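Local structure of effector protein HopAB2 (Pseudomonas syringae pv. tomato, 3HGL) at residues V13-S18 and F49-P54; S24-M29 and R43-I48; N32-D37 and E66-L71. The protein is recognised through this region by the tomato Pto resistance protein, eliciting host immunity, and suppresses plant cell death and immunity in susceptible plants. All coordinates share one frame; numbering follows the deposited sequence.

Interaction 1 of 3, residues V13-S18 and F49-P54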
loop_
_atom_site.group_PDB
_atom_site.type_symbol
_atom_site.label_atom_id
_atom_site.label_comp_id
_atom_site.label_asym_id
_atom_site.label_seq_id
_atom_site.Cartn_x
_atom_site.Cartn_y
_atom_site.Cartn_z
ATOM N N VAL A 13 7.162 -1.692 1.475
ATOM C CA VAL A 13 6.955 -2.447 2.707
ATOM C C VAL A 13 8.019 -2.017 3.718
ATOM O O VAL A 13 7.716 -1.757 4.882
ATOM C CB VAL A 13 7.060 -3.971 2.465
ATOM C CG1 VAL A 13 7.062 -4.719 3.798
ATOM C CG2 VAL A 13 5.890 -4.437 1.609
ATOM N N GLN A 14 9.267 -1.929 3.261
ATOM C CA GLN A 14 10.374 -1.516 4.118
ATOM C C GLN A 14 10.099 -0.136 4.702
ATOM O O GLN A 14 10.312 0.099 5.895
ATOM C CB GLN A 14 11.678 -1.478 3.314
ATOM C CG GLN A 14 12.133 -2.830 2.801
ATOM C CD GLN A 14 12.623 -3.727 3.915
ATOM O OE1 GLN A 14 13.630 -3.436 4.562
ATOM N NE2 GLN A 14 11.911 -4.820 4.154
ATOM N N GLN A 15 9.623 0.775 3.858
ATOM C CA GLN A 15 9.325 2.132 4.300
ATOM C C GLN A 15 8.227 2.130 5.366
ATOM O O GLN A 15 8.349 2.805 6.389
ATOM C CB GLN A 15 8.896 2.998 3.109
ATOM C CG GLN A 15 8.615 4.454 3.471
ATOM C CD GLN A 15 8.364 5.328 2.254
ATOM O OE1 GLN A 15 8.228 4.831 1.136
ATOM N NE2 GLN A 15 8.292 6.641 2.471
ATOM N N LEU A 16 7.161 1.371 5.127
ATOM C CA LEU A 16 6.059 1.293 6.083
ATOM C C LEU A 16 6.549 0.805 7.443
ATOM O O LEU A 16 6.276 1.424 8.470
ATOM C CB LEU A 16 4.973 0.348 5.560
ATOM C CG LEU A 16 4.131 0.916 4.410
ATOM C CD1 LEU A 16 3.376 -0.205 3.711
ATOM C CD2 LEU A 16 3.170 1.972 4.959
ATOM N N VAL A 17 7.266 -0.312 7.439
ATOM C CA VAL A 17 7.793 -0.890 8.668
ATOM C C VAL A 17 8.704 0.111 9.371
ATOM O O VAL A 17 8.552 0.374 10.564
ATOM C CB VAL A 17 8.587 -2.187 8.377
ATOM C CG1 VAL A 17 9.169 -2.751 9.668
ATOM C CG2 VAL A 17 7.677 -3.217 7.712
ATOM N N SER A 18 9.640 0.681 8.622
ATOM C CA SER A 18 10.579 1.648 9.178
ATOM C C SER A 18 9.876 2.833 9.835
ATOM O O SER A 18 10.311 3.322 10.875
ATOM C CB SER A 18 11.522 2.153 8.081
ATOM O OG SER A 18 12.421 3.119 8.592
ATOM N N PHE A 49 1.908 6.413 0.978
ATOM C CA PHE A 49 1.246 6.065 -0.276
ATOM C C PHE A 49 1.211 7.204 -1.298
ATOM O O PHE A 49 1.269 6.956 -2.505
ATOM C CB PHE A 49 -0.171 5.547 -0.000
ATOM C CG PHE A 49 -0.210 4.099 0.427
ATOM C CD1 PHE A 49 -0.753 3.129 -0.410
ATOM C CD2 PHE A 49 0.322 3.705 1.652
ATOM C CE1 PHE A 49 -0.767 1.786 -0.037
ATOM C CE2 PHE A 49 0.315 2.360 2.039
ATOM C CZ PHE A 49 -0.231 1.399 1.193
ATOM N N ARG A 50 1.123 8.447 -0.836
ATOM C CA ARG A 50 1.106 9.562 -1.777
ATOM C C ARG A 50 2.418 9.662 -2.554
ATOM O O ARG A 50 2.438 10.141 -3.685
ATOM C CB ARG A 50 0.805 10.878 -1.053
ATOM C CG ARG A 50 -0.688 11.084 -0.832
ATOM C CD ARG A 50 -1.010 12.379 -0.097
ATOM N NE ARG A 50 -2.454 12.612 -0.052
ATOM C CZ ARG A 50 -3.038 13.581 0.646
ATOM N NH1 ARG A 50 -2.307 14.417 1.370
ATOM N NH2 ARG A 50 -4.359 13.711 0.621
ATOM N N GLN A 51 3.507 9.194 -1.950
ATOM C CA GLN A 51 4.819 9.215 -2.602
ATOM C C GLN A 51 4.921 8.171 -3.718
ATOM O O GLN A 51 5.672 8.346 -4.683
ATOM C CB GLN A 51 5.920 8.921 -1.577
ATOM C CG GLN A 51 6.131 9.994 -0.535
ATOM C CD GLN A 51 7.022 9.531 0.606
ATOM O OE1 GLN A 51 7.730 8.524 0.494
ATOM N NE2 GLN A 51 7.000 10.271 1.709
ATOM N N HIS A 52 4.158 7.092 -3.578
ATOM C CA HIS A 52 4.185 5.977 -4.525
ATOM C C HIS A 52 3.001 5.886 -5.483
ATOM O O HIS A 52 3.085 5.229 -6.517
ATOM C CB HIS A 52 4.325 4.679 -3.726
ATOM C CG HIS A 52 5.541 4.654 -2.852
ATOM N ND1 HIS A 52 6.804 4.423 -3.349
ATOM C CD2 HIS A 52 5.699 4.913 -1.532
ATOM C CE1 HIS A 52 7.689 4.543 -2.376
ATOM N NE2 HIS A 52 7.044 4.841 -1.262
ATOM N N PHE A 53 1.901 6.539 -5.131
ATOM C CA PHE A 53 0.701 6.558 -5.963
ATOM C C PHE A 53 0.344 8.045 -6.065
ATOM O O PHE A 53 -0.564 8.527 -5.395
ATOM C CB PHE A 53 -0.410 5.748 -5.276
ATOM C CG PHE A 53 -0.087 4.277 -5.129
ATOM C CD1 PHE A 53 -0.232 3.407 -6.208
ATOM C CD2 PHE A 53 0.390 3.767 -3.923
ATOM C CE1 PHE A 53 0.096 2.050 -6.088
ATOM C CE2 PHE A 53 0.722 2.411 -3.794
ATOM C CZ PHE A 53 0.573 1.553 -4.879
ATOM N N PRO A 54 1.084 8.788 -6.908
ATOM C CA PRO A 54 0.930 10.228 -7.152
ATOM C C PRO A 54 -0.442 10.736 -7.587
ATOM O O PRO A 54 -0.742 11.916 -7.418
ATOM C CB PRO A 54 2.020 10.518 -8.185
ATOM C CG PRO A 54 2.097 9.250 -8.951
ATOM C CD PRO A 54 2.050 8.207 -7.857
HETATM O O HOH W 1 8.653 9.224 4.301
#
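L16 and F49 are the residues with the nearest CA atoms, 9.3 Å apart, and every contact between 13-18 and 49-54 is made by side chains. Both segments belong to the helical domain through which the effector is recognised by Pto, and here a buried apolar pair adjoins a polar network on the more exposed side. Q15 carries the polar part. Its CG stands anti to the backbone N (chi1 -178°) and the chain stays extended, which sends the amide straight across to the other segment. There the amide works in both senses. Q15 OE1 accepts from H52 NE2 at 2.7 Å, in the plane of the imidazole and nearly straight (166°), with amide and ring planes steeply inclined to each other. Q15 NE2 donates to Q51 OE1 at 2.8 Å, the acceptor lying in the amide plane of Q15. It also bonds to E19 OE2, one turn further along. That carboxylate requires an N-H from Q15, which supports this amide orientation and makes H52 NE2 the probable donor to OE1. A water accepts from Q51 NE2 and, weakly, from Q15 NE2, bridging the two amides. Deeper in the protein, L16 meets F49 at the ring's edge, while F41 stacks on that ring. The touch comes from one methyl, with L16 CD2 4.1 Å from F49 CE2.

Interaction 2 of 3, residues S24-M29 and R43-I48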
loop_
_atom_site.group_PDB
_atom_site.type_symbol
_atom_site.label_atom_id
_atom_site.label_comp_id
_atom_site.label_asym_id
_atom_site.label_seq_id
_atom_site.Cartn_x
_atom_site.Cartn_y
_atom_site.Cartn_z
ATOM N N SER A 24 -0.508 -4.804 9.137
ATOM C CA SER A 24 -1.690 -5.664 9.089
ATOM C C SER A 24 -2.846 -4.715 8.752
ATOM O O SER A 24 -3.749 -5.057 7.989
ATOM C CB SER A 24 -1.935 -6.374 10.438
ATOM O OG SER A 24 -2.316 -5.468 11.467
ATOM N N HIS A 25 -2.791 -3.510 9.310
ATOM C CA HIS A 25 -3.811 -2.499 9.040
ATOM C C HIS A 25 -3.653 -1.993 7.602
ATOM O O HIS A 25 -4.634 -1.754 6.902
ATOM C CB HIS A 25 -3.684 -1.328 10.027
ATOM C CG HIS A 25 -4.586 -0.169 9.718
ATOM N ND1 HIS A 25 -4.213 0.866 8.887
ATOM C CD2 HIS A 25 -5.853 0.105 10.110
ATOM C CE1 HIS A 25 -5.208 1.727 8.779
ATOM N NE2 HIS A 25 -6.217 1.289 9.511
ATOM N N THR A 26 -2.411 -1.846 7.156
ATOM C CA THR A 26 -2.174 -1.369 5.798
ATOM C C THR A 26 -2.754 -2.363 4.795
ATOM O O THR A 26 -3.310 -1.963 3.776
ATOM C CB THR A 26 -0.672 -1.168 5.526
ATOM O OG1 THR A 26 -0.110 -0.388 6.587
ATOM C CG2 THR A 26 -0.460 -0.429 4.200
ATOM N N ARG A 27 -2.633 -3.659 5.082
ATOM C CA ARG A 27 -3.184 -4.670 4.181
ATOM C C ARG A 27 -4.693 -4.483 4.042
ATOM O O ARG A 27 -5.237 -4.577 2.942
ATOM C CB ARG A 27 -2.913 -6.090 4.696
ATOM C CG ARG A 27 -1.463 -6.545 4.636
ATOM C CD ARG A 27 -1.372 -8.048 4.938
ATOM N NE ARG A 27 -2.078 -8.833 3.930
ATOM C CZ ARG A 27 -2.602 -10.037 4.150
ATOM N NH1 ARG A 27 -2.501 -10.594 5.346
ATOM N NH2 ARG A 27 -3.229 -10.685 3.176
ATOM N N ASN A 28 -5.372 -4.234 5.159
ATOM C CA ASN A 28 -6.823 -4.033 5.133
ATOM C C ASN A 28 -7.207 -2.830 4.300
ATOM O O ASN A 28 -8.144 -2.889 3.499
ATOM C CB ASN A 28 -7.387 -3.812 6.535
ATOM C CG ASN A 28 -7.212 -5.004 7.428
ATOM O OD1 ASN A 28 -7.165 -6.138 6.962
ATOM N ND2 ASN A 28 -7.128 -4.758 8.735
HETATM N N MSE A 29 -6.502 -1.723 4.505
HETATM C CA MSE A 29 -6.804 -0.506 3.763
HETATM C C MSE A 29 -6.519 -0.659 2.280
HETATM O O MSE A 29 -7.298 -0.193 1.449
HETATM C CB MSE A 29 -6.009 0.678 4.318
HETATM C CG MSE A 29 -6.541 1.246 5.621
HETATM SE SE MSE A 29 -8.408 1.726 5.499
HETATM C CE MSE A 29 -9.122 0.089 6.222
ATOM N N ARG A 43 -2.307 8.654 9.090
ATOM C CA ARG A 43 -1.496 9.761 8.607
ATOM C C ARG A 43 -0.184 9.243 8.020
ATOM O O ARG A 43 0.246 9.687 6.959
ATOM C CB ARG A 43 -1.211 10.752 9.739
ATOM C CG ARG A 43 -2.456 11.469 10.243
ATOM C CD ARG A 43 -2.098 12.621 11.168
ATOM N NE ARG A 43 -3.280 13.395 11.540
ATOM C CZ ARG A 43 -3.250 14.486 12.300
ATOM N NH1 ARG A 43 -2.095 14.938 12.771
ATOM N NH2 ARG A 43 -4.377 15.126 12.587
ATOM N N VAL A 44 0.444 8.298 8.708
ATOM C CA VAL A 44 1.701 7.728 8.233
ATOM C C VAL A 44 1.512 7.012 6.891
ATOM O O VAL A 44 2.277 7.236 5.949
ATOM C CB VAL A 44 2.291 6.741 9.266
ATOM C CG1 VAL A 44 3.468 5.989 8.663
ATOM C CG2 VAL A 44 2.749 7.504 10.503
ATOM N N GLU A 45 0.493 6.158 6.804
ATOM C CA GLU A 45 0.226 5.420 5.571
ATOM C C GLU A 45 -0.085 6.359 4.411
ATOM O O GLU A 45 0.443 6.202 3.311
ATOM C CB GLU A 45 -0.953 4.453 5.759
ATOM C CG GLU A 45 -0.746 3.422 6.863
ATOM C CD GLU A 45 -2.002 2.620 7.179
ATOM O OE1 GLU A 45 -3.109 3.187 7.084
ATOM O OE2 GLU A 45 -1.876 1.429 7.542
ATOM N N GLN A 46 -0.952 7.333 4.663
ATOM C CA GLN A 46 -1.336 8.273 3.623
ATOM C C GLN A 46 -0.118 9.012 3.089
ATOM O O GLN A 46 0.056 9.128 1.881
ATOM C CB GLN A 46 -2.360 9.273 4.161
ATOM C CG GLN A 46 -2.908 10.208 3.100
ATOM C CD GLN A 46 -4.050 11.057 3.611
ATOM O OE1 GLN A 46 -3.885 11.849 4.541
ATOM N NE2 GLN A 46 -5.224 10.896 3.007
ATOM N N ASN A 47 0.721 9.506 3.993
ATOM C CA ASN A 47 1.926 10.233 3.599
ATOM C C ASN A 47 2.818 9.354 2.719
ATOM O O ASN A 47 3.349 9.804 1.699
ATOM C CB ASN A 47 2.696 10.685 4.845
ATOM C CG ASN A 47 3.942 11.486 4.505
ATOM O OD1 ASN A 47 5.062 11.076 4.812
ATOM N ND2 ASN A 47 3.752 12.635 3.867
ATOM N N ILE A 48 2.961 8.091 3.109
ATOM C CA ILE A 48 3.782 7.153 2.351
ATOM C C ILE A 48 3.174 6.816 0.991
ATOM O O ILE A 48 3.839 6.926 -0.037
ATOM C CB ILE A 48 4.007 5.849 3.149
ATOM C CG1 ILE A 48 4.877 6.147 4.375
ATOM C CG2 ILE A 48 4.658 4.787 2.257
ATOM C CD1 ILE A 48 5.085 4.964 5.302
#
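E45 reaches across to H25 and T26, and is the only residue of 43-48 to make contact. The bond from CA to CB already heads for helix 23-35. CG sits anti to the carbonyl carbon (chi1 -59°) and the chain is extended beyond it, so E45 CG slides past the T26 side chain, 3.9 Å from T26 OG1. Next comes the carboxylate carbon, E45 CD, in the plane of the H25 ring at its edge, 3.3 Å from H25 ND1. OE2 takes two hydrogen bonds. H25 ND1 donates to E45 OE2 at 2.8 Å, on the syn side and in the imidazole plane, with an N-H...O angle of 168°. T26 OG1 donates to the same E45 OE2 at 2.7 Å from the anti side, somewhat out of the carboxylate plane. In this five-helix domain the bonds join consecutive helices; the axes of segments 24-29 and 43-48 cross at -61° and pass 11.3 Å apart at their closest. E45 OE1 accepts from the backbone N of S42, just before helix 43-52, the side-chain-to-backbone half of a capping box, which helps fix the rotation of the carboxylate. D22 O is a second acceptor for the T26 hydroxyl, whose one proton must be shared or divided between the two. Because E45 is buried, its negative charge would probably encourage a protonated H25. M29, a selenomethionine, also brings its CG to 4.2 Å from E45 OE1, while the end of its chain leads away.

Interaction 3 of 3, residues N32-D37 and E66-L71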
loop_
_atom_site.group_PDB
_atom_site.type_symbol
_atom_site.label_atom_id
_atom_site.label_comp_id
_atom_site.label_asym_id
_atom_site.label_seq_id
_atom_site.Cartn_x
_atom_site.Cartn_y
_atom_site.Cartn_z
ATOM N N ASN A 32 -9.273 -2.520 0.720
ATOM C CA ASN A 32 -10.432 -1.634 0.541
ATOM C C ASN A 32 -10.234 -0.735 -0.677
ATOM O O ASN A 32 -11.128 -0.600 -1.517
ATOM C CB ASN A 32 -10.618 -0.731 1.761
ATOM C CG ASN A 32 -11.324 -1.426 2.904
ATOM O OD1 ASN A 32 -11.517 -2.638 2.893
ATOM N ND2 ASN A 32 -11.713 -0.650 3.907
ATOM N N ALA A 33 -9.061 -0.115 -0.763
ATOM C CA ALA A 33 -8.764 0.786 -1.873
ATOM C C ALA A 33 -8.877 0.082 -3.215
ATOM O O ALA A 33 -9.489 0.605 -4.150
ATOM C CB ALA A 33 -7.367 1.375 -1.714
HETATM N N MSE A 34 -8.284 -1.107 -3.309
HETATM C CA MSE A 34 -8.324 -1.859 -4.554
HETATM C C MSE A 34 -9.718 -2.354 -4.926
HETATM O O MSE A 34 -9.956 -2.717 -6.075
HETATM C CB MSE A 34 -7.321 -3.017 -4.504
HETATM C CG MSE A 34 -5.879 -2.502 -4.547
HETATM SE SE MSE A 34 -4.498 -3.822 -4.287
HETATM C CE MSE A 34 -4.506 -4.584 -6.065
ATOM N N ASN A 35 -10.631 -2.366 -3.957
ATOM C CA ASN A 35 -12.009 -2.774 -4.226
ATOM C C ASN A 35 -12.866 -1.542 -4.505
ATOM O O ASN A 35 -14.047 -1.653 -4.840
ATOM C CB ASN A 35 -12.614 -3.535 -3.039
ATOM C CG ASN A 35 -12.166 -4.981 -2.982
ATOM O OD1 ASN A 35 -11.944 -5.609 -4.013
ATOM N ND2 ASN A 35 -12.049 -5.521 -1.774
ATOM N N GLY A 36 -12.263 -0.365 -4.364
ATOM C CA GLY A 36 -13.002 0.857 -4.587
ATOM C C GLY A 36 -13.878 1.207 -3.398
ATOM O O GLY A 36 -14.835 1.974 -3.535
ATOM N N ASP A 37 -13.572 0.632 -2.235
ATOM C CA ASP A 37 -14.327 0.933 -1.023
ATOM C C ASP A 37 -13.763 2.220 -0.438
ATOM O O ASP A 37 -12.624 2.593 -0.728
ATOM C CB ASP A 37 -14.171 -0.174 0.033
ATOM C CG ASP A 37 -14.732 -1.513 -0.416
ATOM O OD1 ASP A 37 -15.784 -1.539 -1.082
ATOM O OD2 ASP A 37 -14.125 -2.550 -0.080
ATOM N N GLU A 66 -0.174 -2.427 -11.474
ATOM C CA GLU A 66 0.893 -3.414 -11.340
ATOM C C GLU A 66 1.609 -3.248 -10.002
ATOM O O GLU A 66 1.966 -4.229 -9.350
ATOM C CB GLU A 66 1.902 -3.262 -12.481
ATOM C CG GLU A 66 2.831 -4.456 -12.658
ATOM C CD GLU A 66 3.942 -4.182 -13.657
ATOM O OE1 GLU A 66 3.651 -3.608 -14.727
ATOM O OE2 GLU A 66 5.106 -4.546 -13.380
ATOM N N LEU A 67 1.818 -2.000 -9.593
ATOM C CA LEU A 67 2.493 -1.730 -8.329
ATOM C C LEU A 67 1.625 -2.169 -7.150
ATOM O O LEU A 67 2.116 -2.797 -6.214
ATOM C CB LEU A 67 2.825 -0.238 -8.209
ATOM C CG LEU A 67 3.534 0.208 -6.922
ATOM C CD1 LEU A 67 4.848 -0.558 -6.755
ATOM C CD2 LEU A 67 3.803 1.711 -6.984
ATOM N N ALA A 68 0.339 -1.836 -7.201
ATOM C CA ALA A 68 -0.596 -2.205 -6.134
ATOM C C ALA A 68 -0.654 -3.726 -5.976
ATOM O O ALA A 68 -0.639 -4.249 -4.858
ATOM C CB ALA A 68 -1.987 -1.663 -6.442
ATOM N N ILE A 69 -0.732 -4.430 -7.102
ATOM C CA ILE A 69 -0.782 -5.888 -7.085
ATOM C C ILE A 69 0.460 -6.461 -6.408
ATOM O O ILE A 69 0.354 -7.342 -5.559
ATOM C CB ILE A 69 -0.908 -6.445 -8.527
ATOM C CG1 ILE A 69 -2.288 -6.083 -9.093
ATOM C CG2 ILE A 69 -0.695 -7.968 -8.536
ATOM C CD1 ILE A 69 -2.472 -6.431 -10.560
ATOM N N GLU A 70 1.636 -5.959 -6.777
ATOM C CA GLU A 70 2.879 -6.436 -6.174
ATOM C C GLU A 70 2.943 -6.044 -4.701
ATOM O O GLU A 70 3.439 -6.799 -3.864
ATOM C CB GLU A 70 4.093 -5.861 -6.912
ATOM C CG GLU A 70 4.265 -6.380 -8.333
ATOM C CD GLU A 70 4.311 -7.902 -8.404
ATOM O OE1 GLU A 70 4.907 -8.532 -7.505
ATOM O OE2 GLU A 70 3.759 -8.468 -9.368
ATOM N N LEU A 71 2.439 -4.855 -4.385
ATOM C CA LEU A 71 2.434 -4.387 -3.000
ATOM C C LEU A 71 1.538 -5.284 -2.154
ATOM O O LEU A 71 1.867 -5.607 -1.019
ATOM C CB LEU A 71 1.933 -2.946 -2.922
ATOM C CG LEU A 71 1.875 -2.349 -1.508
ATOM C CD1 LEU A 71 3.235 -2.471 -0.828
ATOM C CD2 LEU A 71 1.456 -0.882 -1.594
#
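N32 O, the carbonyl oxygen two residues before the M34 that reaches A68 and I69, accepts two backbone hydrogen bonds, from D37 N at 2.8 Å and from N35 N at 3.1 Å, which arrive from opposite faces of the carbonyl plane. With G36 N bonded to A33 O at 2.9 Å and a positive phi of 79° at G36, this is a Schellman motif closing helix 23-35. It turns the chain out of the helix where its last turn packs on helix 66-80, the C-terminal helix of this five-helix domain. No hydrogen bond passes between the two segments, and the contact is the apolar touch of one long side chain. M34, a selenomethionine, runs extended through chi2 and then bends at chi3 (79°), which carries the terminal methyl around the selenium to the other helix. M34 SE lies 4.0 Å from A68 CB, and the methyl about as near, with M34 CE 3.9 Å from A68 CB. M34 CE is also 3.9 Å from I69 N, a close approach to the backbone that the small A68 side chain probably allows, and the selenium lies beside the A68 carbonyl oxygen. A68 further touches I61 of the preceding loop, and its backbone N is bonded to S65 OG. At the partly exposed margin I69 CG1 closes the contact, 4.0 Å from M34 CE.

Overall arrangement
Interactions 1 and 2 both use helix 43-52, which meets helix 5-18 in one and helix 23-35 in the other. Interaction 3 shares helix 23-35 with interaction 2 and brings in helix 66-80. The chemistry differs with place: interaction 1 combines an outer amide-imidazole network with a buried apolar touch, interaction 2 gives a buried carboxylate two donors, and interaction 3 is buried and purely apolar. Interaction 2 is nested within the chain loop closed by interaction 1, and the two meet in the core, with F49 CZ 3.5 Å from T26 CG2. Interactions 1 and 3 lie on opposite sides of the chain's centre yet touch through F49 and F53 packing on L71.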